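PDB 3W5M: putative rhamnosidase from Streptomyces avermitilis, which hydrolyses terminal non-reducing alpha-L-rhamnose residues from alpha-L-rhamnosides, including citrus flavonoids and gum arabic, and binds L-rhamnose through a calcium-dependent carbohydrate-binding module. Local coordinates for residues A[121-126]-A[459-464]; A[372-377]-A[397-402]; A[953-958]-A[970-975]; A[945-950]-A[978-983]. All blocks are in the same frame, centred on the assembly; numbering follows the deposited sequence.

Contact 1. Residues A[121-126]-A[459-464]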
loop_
_atom_site.group_PDB
_atom_site.type_symbol
_atom_site.label_atom_id
_atom_site.label_comp_id
_atom_site.label_asym_id
_atom_site.label_seq_id
_atom_site.Cartn_x
_atom_site.Cartn_y
_atom_site.Cartn_z
ATOM N N LYS A 121 -22.269 -7.543 16.742
ATOM C CA LYS A 121 -23.039 -7.221 15.529
ATOM C C LYS A 121 -22.414 -6.064 14.761
ATOM O O LYS A 121 -21.878 -5.110 15.364
ATOM C CB LYS A 121 -24.482 -6.813 15.870
ATOM C CG LYS A 121 -25.195 -7.644 16.927
ATOM C CD LYS A 121 -25.487 -9.055 16.479
ATOM C CE LYS A 121 -26.599 -9.639 17.353
ATOM N NZ LYS A 121 -26.456 -11.111 17.517
ATOM N N TRP A 122 -22.511 -6.127 13.433
ATOM C CA TRP A 122 -22.073 -5.016 12.604
ATOM C C TRP A 122 -22.972 -3.820 12.834
ATOM O O TRP A 122 -24.198 -3.928 12.727
ATOM C CB TRP A 122 -22.115 -5.407 11.142
ATOM C CG TRP A 122 -21.081 -6.404 10.774
ATOM C CD1 TRP A 122 -21.235 -7.785 10.676
ATOM C CD2 TRP A 122 -19.729 -6.124 10.441
ATOM N NE1 TRP A 122 -20.042 -8.360 10.300
ATOM C CE2 TRP A 122 -19.107 -7.365 10.129
ATOM C CE3 TRP A 122 -18.967 -4.938 10.374
ATOM C CZ2 TRP A 122 -17.764 -7.454 9.771
ATOM C CZ3 TRP A 122 -17.622 -5.042 10.017
ATOM C CH2 TRP A 122 -17.042 -6.285 9.723
ATOM N N ILE A 123 -22.374 -2.660 13.116
ATOM C CA ILE A 123 -23.161 -1.448 13.279
ATOM C C ILE A 123 -22.626 -0.287 12.438
ATOM O O ILE A 123 -21.415 -0.196 12.165
ATOM C CB ILE A 123 -23.267 -0.992 14.745
ATOM C CG1 ILE A 123 -21.872 -0.686 15.326
ATOM C CG2 ILE A 123 -24.066 -1.986 15.591
ATOM C CD1 ILE A 123 -21.927 -0.106 16.728
ATOM N N SER A 124 -23.536 0.623 12.093
ATOM C CA SER A 124 -23.242 1.818 11.287
ATOM C C SER A 124 -23.893 3.022 11.950
ATOM O O SER A 124 -24.879 2.862 12.669
ATOM C CB SER A 124 -23.870 1.682 9.909
ATOM O OG SER A 124 -23.130 0.844 9.050
ATOM N N ALA A 125 -23.378 4.225 11.681
ATOM C CA ALA A 125 -24.110 5.445 12.039
ATOM C C ALA A 125 -25.404 5.501 11.199
ATOM O O ALA A 125 -25.429 4.962 10.085
ATOM C CB ALA A 125 -23.256 6.673 11.777
ATOM N N PRO A 126 -26.477 6.131 11.729
ATOM C CA PRO A 126 -27.753 6.175 11.001
ATOM C C PRO A 126 -27.716 7.103 9.778
ATOM O O PRO A 126 -26.747 7.864 9.613
ATOM C CB PRO A 126 -28.724 6.691 12.072
ATOM C CG PRO A 126 -27.867 7.581 12.909
ATOM C CD PRO A 126 -26.571 6.840 13.023
ATOM N N LEU A 459 -27.507 9.854 18.167
ATOM C CA LEU A 459 -28.569 9.054 17.544
ATOM C C LEU A 459 -28.323 7.563 17.704
ATOM O O LEU A 459 -27.171 7.142 17.749
ATOM C CB LEU A 459 -28.689 9.400 16.057
ATOM C CG LEU A 459 -28.923 10.878 15.726
ATOM C CD1 LEU A 459 -28.783 11.125 14.223
ATOM C CD2 LEU A 459 -30.289 11.319 16.255
ATOM N N ALA A 460 -29.392 6.759 17.787
ATOM C CA ALA A 460 -29.227 5.304 17.802
ATOM C C ALA A 460 -28.495 4.873 16.529
ATOM O O ALA A 460 -28.776 5.393 15.439
ATOM C CB ALA A 460 -30.584 4.597 17.885
ATOM N N VAL A 461 -27.529 3.968 16.681
ATOM C CA VAL A 461 -26.898 3.309 15.526
ATOM C C VAL A 461 -27.893 2.416 14.809
ATOM O O VAL A 461 -28.967 2.135 15.319
ATOM C CB VAL A 461 -25.674 2.471 15.946
ATOM C CG1 VAL A 461 -24.583 3.363 16.507
ATOM C CG2 VAL A 461 -26.060 1.368 16.925
ATOM N N ARG A 462 -27.554 1.970 13.610
ATOM C CA ARG A 462 -28.397 0.995 12.920
ATOM C C ARG A 462 -27.567 -0.256 12.711
ATOM O O ARG A 462 -26.320 -0.221 12.804
ATOM C CB ARG A 462 -28.901 1.567 11.595
ATOM C CG ARG A 462 -27.793 2.093 10.697
ATOM C CD ARG A 462 -28.310 2.714 9.419
ATOM N NE ARG A 462 -28.742 1.702 8.468
ATOM C CZ ARG A 462 -29.004 1.954 7.190
ATOM N NH1 ARG A 462 -28.855 3.194 6.707
ATOM N NH2 ARG A 462 -29.404 0.961 6.396
ATOM N N GLY A 463 -28.238 -1.380 12.482
ATOM C CA GLY A 463 -27.541 -2.553 12.001
ATOM C C GLY A 463 -27.109 -2.184 10.606
ATOM O O GLY A 463 -27.843 -1.500 9.882
ATOM N N ALA A 464 -25.911 -2.602 10.240
ATOM C CA ALA A 464 -25.363 -2.375 8.920
ATOM C C ALA A 464 -26.103 -3.217 7.883
ATOM O O ALA A 464 -26.557 -4.319 8.184
ATOM C CB ALA A 464 -23.902 -2.755 8.932
#
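S124 and R462 form the hydrogen-bonded antiparallel pair of this contact. S124 N donates to R462 O at 3.0 Å. R462 N returns a bond to S124 O, also 3.0 Å and nearly straight at 168°. Two residues along, A464 N bonds to W122 O at 3.3 Å. That donor sits well above the carbonyl plane, 52° out of it. A C-H contact from I123 CA to R462 O is added at the non-hydrogen-bonded pair I123–G463.

Van der Waals contacts flank the backbone. P126 CG rests 3.7 Å from L459 CB, and I123 CG2 meets V461 CG2. W122 CB lies 3.9 Å from A464 CB. The side chains of S124 and R462 share one face of the sheet. With chi1 at 53°, R462 CG sits between its own N and C and lies 4.0 Å from S124 CB. R462 CD lies 3.7 Å from A125 O and close to P126 CA. The A125 carbonyl oxygen is buried without a polar partner. An alanine in place of R462 would probably uncover A125 O and open a gap beside P126.

The S124 hydroxyl is held by P397 O, just before strand 398-407 of the second sheet. The pairing adds strand 123-124 to the edge of an antiparallel sheet of a beta sandwich, next to strand 459-463.

Contact 2. Residues A[372-377]-A[397-402]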
loop_
_atom_site.group_PDB
_atom_site.type_symbol
_atom_site.label_atom_id
_atom_site.label_comp_id
_atom_site.label_asym_id
_atom_site.label_seq_id
_atom_site.Cartn_x
_atom_site.Cartn_y
_atom_site.Cartn_z
ATOM N N LEU A 372 -16.511 2.712 25.606
ATOM C CA LEU A 372 -15.794 2.225 24.418
ATOM C C LEU A 372 -16.305 3.078 23.251
ATOM O O LEU A 372 -17.483 3.404 23.176
ATOM C CB LEU A 372 -16.045 0.729 24.212
ATOM C CG LEU A 372 -15.370 0.073 23.009
ATOM C CD1 LEU A 372 -13.869 0.078 23.190
ATOM C CD2 LEU A 372 -15.893 -1.354 22.842
ATOM N N ALA A 373 -15.411 3.490 22.358
ATOM C CA ALA A 373 -15.793 4.472 21.362
ATOM C C ALA A 373 -14.989 4.231 20.094
ATOM O O ALA A 373 -13.904 3.681 20.176
ATOM C CB ALA A 373 -15.499 5.853 21.871
ATOM N N ALA A 374 -15.516 4.652 18.947
ATOM C CA ALA A 374 -14.722 4.524 17.701
ATOM C C ALA A 374 -15.094 5.583 16.682
ATOM O O ALA A 374 -16.242 5.991 16.615
ATOM C CB ALA A 374 -14.858 3.111 17.097
ATOM N N TYR A 375 -14.111 6.013 15.879
ATOM C CA TYR A 375 -14.372 6.696 14.630
ATOM C C TYR A 375 -14.518 5.605 13.588
ATOM O O TYR A 375 -13.790 4.618 13.651
ATOM C CB TYR A 375 -13.190 7.543 14.201
ATOM C CG TYR A 375 -13.099 8.845 14.966
ATOM C CD1 TYR A 375 -14.016 9.870 14.719
ATOM C CD2 TYR A 375 -12.089 9.059 15.890
ATOM C CE1 TYR A 375 -13.953 11.070 15.420
ATOM C CE2 TYR A 375 -12.011 10.268 16.600
ATOM C CZ TYR A 375 -12.952 11.261 16.347
ATOM O OH TYR A 375 -12.944 12.483 17.032
ATOM N N VAL A 376 -15.463 5.800 12.684
ATOM C CA VAL A 376 -15.708 4.851 11.574
ATOM C C VAL A 376 -15.772 5.610 10.244
ATOM O O VAL A 376 -16.653 6.447 10.064
ATOM C CB VAL A 376 -17.033 4.088 11.778
ATOM C CG1 VAL A 376 -17.185 3.057 10.637
ATOM C CG2 VAL A 376 -17.044 3.437 13.137
ATOM N N ALA A 377 -14.859 5.305 9.303
ATOM C CA ALA A 377 -14.717 6.082 8.052
ATOM C C ALA A 377 -14.877 5.203 6.816
ATOM O O ALA A 377 -14.772 4.002 6.933
ATOM C CB ALA A 377 -13.312 6.723 7.988
ATOM N N PRO A 397 -19.942 2.875 5.869
ATOM C CA PRO A 397 -19.071 2.025 6.674
ATOM C C PRO A 397 -19.711 1.415 7.923
ATOM O O PRO A 397 -20.684 1.950 8.499
ATOM C CB PRO A 397 -17.893 2.958 7.028
ATOM C CG PRO A 397 -18.457 4.316 6.941
ATOM C CD PRO A 397 -19.523 4.282 5.880
ATOM N N ALA A 398 -19.148 0.293 8.340
ATOM C CA ALA A 398 -19.639 -0.445 9.476
ATOM C C ALA A 398 -18.510 -0.909 10.388
ATOM O O ALA A 398 -17.402 -1.152 9.934
ATOM C CB ALA A 398 -20.492 -1.642 9.000
ATOM N N LEU A 399 -18.825 -1.019 11.675
ATOM C CA LEU A 399 -17.896 -1.426 12.744
ATOM C C LEU A 399 -18.308 -2.767 13.356
ATOM O O LEU A 399 -19.493 -3.008 13.604
ATOM C CB LEU A 399 -17.901 -0.357 13.861
ATOM C CG LEU A 399 -17.053 -0.662 15.095
ATOM C CD1 LEU A 399 -15.552 -0.598 14.833
ATOM C CD2 LEU A 399 -17.444 0.256 16.263
ATOM N N LEU A 400 -17.322 -3.601 13.678
ATOM C CA LEU A 400 -17.540 -4.798 14.480
ATOM C C LEU A 400 -16.548 -4.763 15.641
ATOM O O LEU A 400 -15.332 -4.639 15.441
ATOM C CB LEU A 400 -17.346 -6.065 13.625
ATOM C CG LEU A 400 -17.721 -7.401 14.276
ATOM C CD1 LEU A 400 -19.243 -7.499 14.360
ATOM C CD2 LEU A 400 -17.163 -8.555 13.471
ATOM N N ALA A 401 -17.052 -4.801 16.875
ATOM C CA ALA A 401 -16.126 -4.729 18.031
ATOM C C ALA A 401 -16.575 -5.647 19.167
ATOM O O ALA A 401 -17.771 -5.727 19.462
ATOM C CB ALA A 401 -16.010 -3.291 18.525
ATOM N N GLN A 402 -15.621 -6.333 19.767
ATOM C CA GLN A 402 -15.885 -7.269 20.891
ATOM C C GLN A 402 -14.798 -7.131 21.941
ATOM O O GLN A 402 -13.652 -7.446 21.695
ATOM C CB GLN A 402 -15.890 -8.700 20.380
ATOM C CG GLN A 402 -16.228 -9.791 21.397
ATOM C CD GLN A 402 -16.766 -11.032 20.673
ATOM O OE1 GLN A 402 -17.725 -10.933 19.900
ATOM N NE2 GLN A 402 -16.164 -12.195 20.931
#
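V376 and P397 meet in the close-packed part of this contact. V376 CG1 lies 3.7 Å from P397 CB. Its chi1 of -177° sets CG1 anti to the backbone N. The other methyl, CG2, lies 4.0 Å from L399 CB, so the two branches of one valine touch different residues of the facing segment. The proline ring also presses on the backbone of A377. P397 CB is 3.3 Å from A377 O, the shortest distance across the two segments, and P397 CG lies against the A377 carbonyl group. A374 CB and L399 CD2 continue the row at 3.9 Å, and L399 also touches Y329 of strand 328-333.

No hydrogen bond joins the two segments. They belong to different sheets, packed face to face as in a beta sandwich. Strand 368-377 lies in an antiparallel sheet, and strand 398-407 in a mixed one. The axes of the short strand segments pass 7.4 Å apart, and their directions differ by 142°. Alternate residues point into the interface: L372, A374 and V376 from one strand, P397, L399 and A401 from the other segment.

Toward the L372 end the packing is looser. L372 CD2 and A401 CB are 4.7 Å apart, beyond close contact. Other strands help to line this part, with L372 touching F309 and L333. The side is still buried and is not a solvent edge. On the outer face of strand 372-377, Y375 points away from P397 and L399. Its ring meets W448 edge-to-face, and its hydroxyl bonds to Q304.

Contact 3. Residues A[953-958]-A[970-975]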
loop_
_atom_site.group_PDB
_atom_site.type_symbol
_atom_site.label_atom_id
_atom_site.label_comp_id
_atom_site.label_asym_id
_atom_site.label_seq_id
_atom_site.Cartn_x
_atom_site.Cartn_y
_atom_site.Cartn_z
ATOM N N VAL A 953 33.712 1.457 -6.857
ATOM C CA VAL A 953 33.548 0.880 -5.525
ATOM C C VAL A 953 34.847 0.221 -5.061
ATOM O O VAL A 953 35.303 -0.733 -5.664
ATOM C CB VAL A 953 32.393 -0.161 -5.449
ATOM C CG1 VAL A 953 32.082 -0.465 -3.986
ATOM C CG2 VAL A 953 31.146 0.320 -6.183
ATOM N N THR A 954 35.426 0.715 -3.983
ATOM C CA THR A 954 36.627 0.081 -3.445
ATOM C C THR A 954 36.400 -0.407 -2.022
ATOM O O THR A 954 37.322 -0.874 -1.337
ATOM C CB THR A 954 37.828 1.044 -3.487
ATOM O OG1 THR A 954 37.541 2.213 -2.698
ATOM C CG2 THR A 954 38.150 1.436 -4.938
ATOM N N SER A 955 35.150 -0.318 -1.574
ATOM C CA SER A 955 34.870 -0.410 -0.162
ATOM C C SER A 955 33.372 -0.622 -0.042
ATOM O O SER A 955 32.614 0.118 -0.648
ATOM C CB SER A 955 35.238 0.933 0.469
ATOM O OG SER A 955 35.490 0.803 1.849
ATOM N N ALA A 956 32.956 -1.650 0.699
ATOM C CA ALA A 956 31.529 -1.888 0.979
ATOM C C ALA A 956 31.328 -2.645 2.280
ATOM O O ALA A 956 32.177 -3.447 2.701
ATOM C CB ALA A 956 30.846 -2.627 -0.172
ATOM N N ARG A 957 30.197 -2.396 2.928
ATOM C CA ARG A 957 29.846 -3.112 4.139
ATOM C C ARG A 957 28.325 -3.295 4.135
ATOM O O ARG A 957 27.599 -2.418 3.686
ATOM C CB ARG A 957 30.345 -2.359 5.376
ATOM C CG ARG A 957 29.285 -1.644 6.179
ATOM C CD ARG A 957 29.866 -0.508 7.008
ATOM N NE ARG A 957 29.003 -0.159 8.142
ATOM C CZ ARG A 957 27.699 0.134 8.068
ATOM N NH1 ARG A 957 27.047 0.115 6.909
ATOM N NH2 ARG A 957 27.033 0.434 9.176
ATOM N N ALA A 958 27.864 -4.458 4.587
ATOM C CA ALA A 958 26.431 -4.777 4.572
ATOM C C ALA A 958 26.081 -5.716 5.715
ATOM O O ALA A 958 26.918 -6.512 6.164
ATOM C CB ALA A 958 26.047 -5.419 3.251
ATOM N N ARG A 970 32.073 -7.169 4.874
ATOM C CA ARG A 970 32.814 -5.925 4.845
ATOM C C ARG A 970 34.078 -6.199 4.055
ATOM O O ARG A 970 34.871 -7.060 4.444
ATOM C CB ARG A 970 33.173 -5.464 6.243
ATOM C CG ARG A 970 33.915 -4.137 6.232
ATOM C CD ARG A 970 33.988 -3.545 7.623
ATOM N NE ARG A 970 35.130 -2.647 7.759
ATOM C CZ ARG A 970 35.739 -2.372 8.912
ATOM N NH1 ARG A 970 35.325 -2.927 10.050
ATOM N NH2 ARG A 970 36.776 -1.545 8.930
ATOM N N TRP A 971 34.251 -5.493 2.948
ATOM C CA TRP A 971 35.456 -5.657 2.146
ATOM C C TRP A 971 36.065 -4.323 1.740
ATOM O O TRP A 971 35.368 -3.302 1.652
ATOM C CB TRP A 971 35.215 -6.553 0.927
ATOM C CG TRP A 971 34.215 -6.070 -0.085
ATOM C CD1 TRP A 971 32.892 -6.416 -0.156
ATOM C CD2 TRP A 971 34.460 -5.204 -1.200
ATOM N NE1 TRP A 971 32.295 -5.804 -1.233
ATOM C CE2 TRP A 971 33.237 -5.060 -1.896
ATOM C CE3 TRP A 971 35.597 -4.528 -1.682
ATOM C CZ2 TRP A 971 33.111 -4.257 -3.042
ATOM C CZ3 TRP A 971 35.467 -3.733 -2.830
ATOM C CH2 TRP A 971 34.232 -3.605 -3.486
ATOM N N GLN A 972 37.378 -4.348 1.500
ATOM C CA GLN A 972 38.141 -3.151 1.155
ATOM C C GLN A 972 39.264 -3.532 0.204
ATOM O O GLN A 972 39.975 -4.514 0.451
ATOM C CB GLN A 972 38.719 -2.530 2.417
ATOM C CG GLN A 972 39.484 -1.235 2.201
ATOM C CD GLN A 972 39.832 -0.549 3.515
ATOM O OE1 GLN A 972 39.641 -1.111 4.599
ATOM N NE2 GLN A 972 40.347 0.670 3.426
ATOM N N GLN A 973 39.381 -2.784 -0.892
ATOM C CA GLN A 973 40.576 -2.790 -1.753
ATOM C C GLN A 973 41.468 -1.605 -1.403
ATOM O O GLN A 973 41.030 -0.446 -1.502
ATOM C CB GLN A 973 40.196 -2.645 -3.210
ATOM C CG GLN A 973 39.652 -3.894 -3.851
ATOM C CD GLN A 973 39.527 -3.738 -5.348
ATOM O OE1 GLN A 973 39.070 -2.705 -5.843
ATOM N NE2 GLN A 973 39.929 -4.761 -6.079
ATOM N N ARG A 974 42.708 -1.880 -0.995
ATOM C CA ARG A 974 43.677 -0.813 -0.784
ATOM C C ARG A 974 45.105 -1.258 -1.032
ATOM O O ARG A 974 45.452 -2.423 -0.822
ATOM C CB ARG A 974 43.528 -0.182 0.593
ATOM C CG ARG A 974 43.592 1.336 0.539
ATOM C CD ARG A 974 43.013 1.971 1.794
ATOM N NE ARG A 974 43.432 1.249 2.997
ATOM C CZ ARG A 974 44.625 1.375 3.581
ATOM N NH1 ARG A 974 45.538 2.207 3.088
ATOM N NH2 ARG A 974 44.906 0.660 4.665
ATOM N N SER A 975 45.916 -0.305 -1.488
ATOM C CA SER A 975 47.295 -0.526 -1.953
ATOM C C SER A 975 47.598 -1.931 -2.459
ATOM O O SER A 975 48.479 -2.602 -1.933
ATOM C CB SER A 975 48.314 -0.082 -0.898
ATOM O OG SER A 975 48.131 -0.803 0.296
#
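The indole of W971 carries A956 CB over one face, 3.4 Å above the ring plane and offset toward the rim. The methyl is nearest NE1, at 3.6 Å. S955 CA lies higher over the same face, again toward the rim. V953 O is at the ring edge, near its plane. The V953 side chain crosses the indole at about a right angle, with CG1 3.8 Å from CH2. W971 CG stands between its own N and carbonyl carbon (chi1 62°), and the indole lies against A956 and V953. Its NE1 bonds to I930 O.

The backbones pair as antiparallel strands. W971 N bonds to A956 O at 2.9 Å, and A956 N bonds back to W971 O at 3.1 Å. Q973 N adds a bond to T954 O. On the other face of the sheet, R957 CB and R970 CG touch at 4.1 Å. R957 makes its salt bridge to E603.

An alanine at W971 would probably open a gap beside A956 CB and V953 CG1 and leave I930 O without the indole N-H.

The strands form the hairpin 955-962/965-974. Strand 600-604 flanks one side of it and strand 977-984 the other, while V953 packs on helix 867-875.

Contact 4. Residues A[945-950]-A[978-983]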
loop_
_atom_site.group_PDB
_atom_site.type_symbol
_atom_site.label_atom_id
_atom_site.label_comp_id
_atom_site.label_asym_id
_atom_site.label_seq_id
_atom_site.Cartn_x
_atom_site.Cartn_y
_atom_site.Cartn_z
ATOM N N ILE A 945 28.855 -15.732 -0.973
ATOM C CA ILE A 945 29.540 -14.475 -0.723
ATOM C C ILE A 945 30.538 -14.221 -1.843
ATOM O O ILE A 945 31.679 -14.721 -1.825
ATOM C CB ILE A 945 30.187 -14.459 0.672
ATOM C CG1 ILE A 945 29.075 -14.664 1.722
ATOM C CG2 ILE A 945 30.986 -13.191 0.885
ATOM C CD1 ILE A 945 29.529 -14.736 3.160
ATOM N N ARG A 946 30.092 -13.427 -2.809
ATOM C CA ARG A 946 30.847 -13.187 -4.034
ATOM C C ARG A 946 30.835 -11.682 -4.386
ATOM O O ARG A 946 30.161 -11.274 -5.337
ATOM C CB ARG A 946 30.284 -14.057 -5.160
ATOM C CG ARG A 946 31.120 -14.015 -6.427
ATOM C CD ARG A 946 30.650 -14.987 -7.490
ATOM N NE ARG A 946 31.646 -15.003 -8.555
ATOM C CZ ARG A 946 31.620 -15.781 -9.631
ATOM N NH1 ARG A 946 30.623 -16.639 -9.828
ATOM N NH2 ARG A 946 32.605 -15.684 -10.518
ATOM N N PRO A 947 31.546 -10.860 -3.582
ATOM C CA PRO A 947 31.693 -9.445 -3.917
ATOM C C PRO A 947 32.518 -9.320 -5.196
ATOM O O PRO A 947 33.549 -9.997 -5.338
ATOM C CB PRO A 947 32.463 -8.871 -2.723
ATOM C CG PRO A 947 33.128 -10.044 -2.071
ATOM C CD PRO A 947 32.180 -11.178 -2.286
ATOM N N ARG A 948 32.051 -8.491 -6.126
ATOM C CA ARG A 948 32.785 -8.243 -7.344
ATOM C C ARG A 948 33.133 -6.766 -7.449
ATOM O O ARG A 948 32.364 -6.008 -8.042
ATOM C CB ARG A 948 31.956 -8.674 -8.551
ATOM C CG ARG A 948 31.513 -10.126 -8.540
ATOM C CD ARG A 948 30.306 -10.268 -9.425
ATOM N NE ARG A 948 29.964 -11.646 -9.782
ATOM C CZ ARG A 948 30.487 -12.302 -10.813
ATOM N NH1 ARG A 948 31.410 -11.727 -11.568
ATOM N NH2 ARG A 948 30.088 -13.532 -11.091
ATOM N N PRO A 949 34.293 -6.353 -6.897
ATOM C CA PRO A 949 34.738 -4.962 -7.009
ATOM C C PRO A 949 34.807 -4.543 -8.472
ATOM O O PRO A 949 34.959 -5.395 -9.359
ATOM C CB PRO A 949 36.139 -4.982 -6.390
ATOM C CG PRO A 949 36.169 -6.210 -5.541
ATOM C CD PRO A 949 35.340 -7.198 -6.297
ATOM N N GLY A 950 34.659 -3.243 -8.719
ATOM C CA GLY A 950 34.460 -2.731 -10.071
ATOM C C GLY A 950 34.001 -1.291 -9.965
ATOM O O GLY A 950 33.823 -0.768 -8.845
ATOM N N PHE A 978 43.486 -6.809 -0.747
ATOM C CA PHE A 978 42.055 -7.053 -0.551
ATOM C C PHE A 978 41.852 -7.710 0.819
ATOM O O PHE A 978 42.532 -8.685 1.156
ATOM C CB PHE A 978 41.552 -7.958 -1.680
ATOM C CG PHE A 978 40.064 -8.187 -1.685
ATOM C CD1 PHE A 978 39.203 -7.286 -2.321
ATOM C CD2 PHE A 978 39.514 -9.330 -1.097
ATOM C CE1 PHE A 978 37.825 -7.513 -2.351
ATOM C CE2 PHE A 978 38.137 -9.558 -1.119
ATOM C CZ PHE A 978 37.291 -8.647 -1.742
ATOM N N VAL A 979 40.950 -7.164 1.629
ATOM C CA VAL A 979 40.531 -7.837 2.847
ATOM C C VAL A 979 38.995 -7.969 2.846
ATOM O O VAL A 979 38.281 -6.997 2.578
ATOM C CB VAL A 979 41.090 -7.134 4.116
ATOM C CG1 VAL A 979 40.765 -5.644 4.131
ATOM C CG2 VAL A 979 40.618 -7.804 5.403
ATOM N N LEU A 980 38.502 -9.181 3.092
ATOM C CA LEU A 980 37.074 -9.409 3.311
ATOM C C LEU A 980 36.866 -10.035 4.683
ATOM O O LEU A 980 37.550 -11.002 5.041
ATOM C CB LEU A 980 36.490 -10.310 2.217
ATOM C CG LEU A 980 35.082 -10.917 2.392
ATOM C CD1 LEU A 980 33.979 -9.868 2.355
ATOM C CD2 LEU A 980 34.864 -11.905 1.270
ATOM N N THR A 981 35.951 -9.472 5.474
ATOM C CA THR A 981 35.499 -10.158 6.682
ATOM C C THR A 981 34.018 -10.485 6.475
ATOM O O THR A 981 33.326 -9.828 5.687
ATOM C CB THR A 981 35.670 -9.317 7.965
ATOM O OG1 THR A 981 35.053 -8.040 7.785
ATOM C CG2 THR A 981 37.154 -9.113 8.324
ATOM N N CYS A 982 33.535 -11.513 7.154
ATOM C CA CYS A 982 32.119 -11.806 7.087
ATOM C C CYS A 982 31.678 -12.521 8.331
ATOM O O CYS A 982 32.499 -13.044 9.095
ATOM C CB CYS A 982 31.767 -12.582 5.802
ATOM S SG CYS A 982 32.606 -14.167 5.588
ATOM N N SER A 983 30.372 -12.490 8.560
ATOM C CA SER A 983 29.760 -13.154 9.697
ATOM C C SER A 983 28.637 -14.006 9.115
ATOM O O SER A 983 27.803 -13.505 8.362
ATOM C CB SER A 983 29.259 -12.121 10.717
ATOM O OG SER A 983 28.711 -12.747 11.867
#
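F978, near the start of strand 977-984, meets both prolines of the facing loop. Its CE1 lies 3.8 Å from P949 CG, and the two side chains cross at about a right angle. P947 CG comes to the ring edge, near its plane, 4.4 Å from CZ. F978 CG is anti to the backbone N (chi1 -174°), and the ring beyond it lies toward P947 and P949. Next to it, V979 belongs to the other side of the strand, where it touches R1027.

L980 follows and points back at the loop. Its CD2 is shared by two partners: I945 CG2 at 4.1 Å and P947 CG at 4.2 Å. V992 and I994 of strand 989-995 also touch L980. This is the hydrophobic interior between two sheets in the C-terminal domain, a beta sandwich. Strand 977-984 belongs to one sheet. I945 ends strand 942-945 of the other, and the chain then runs on as an irregular loop. Every contact across the segments is apolar, and no hydrogen bond joins them.

T981 turns away again, and its hydroxyl makes a weak hydrogen bond to R970 O. C982 comes inward. Its SG lies 4.0 Å from I945 CD1, and its CB is close to the same methyl. The backbones are nearer at this end: the CA atoms of I945 and C982 are 8.6 Å apart, against 10.0 Å for those of P949 and F978. On the far side of the loop, R946 forms a salt bridge with D1014 and a cation-pi contact with W993.

How the contacts relate
From the N terminus, segment 121-126 opens contact 1. The chain then runs through the rhamnose-binding module before strand 368-377 opens contact 2. Contact 2 closes after a short excursion, and 459-464 later closes contact 1, so the second loop lies within the first. The two contacts touch through S124–P397 and I123–L399, which tie the edge strand of one sheet to the other sheet of the sandwich. The chain next passes through the helical glycosidase domain. Segment 945-950 opens contact 4. Contact 3, a hairpin, opens and closes before 978-983 completes contact 4. Strands 965-974 and 977-984 join them side by side. The pairs are far apart: the centres of contacts 1 and 3 are about 63 Å apart.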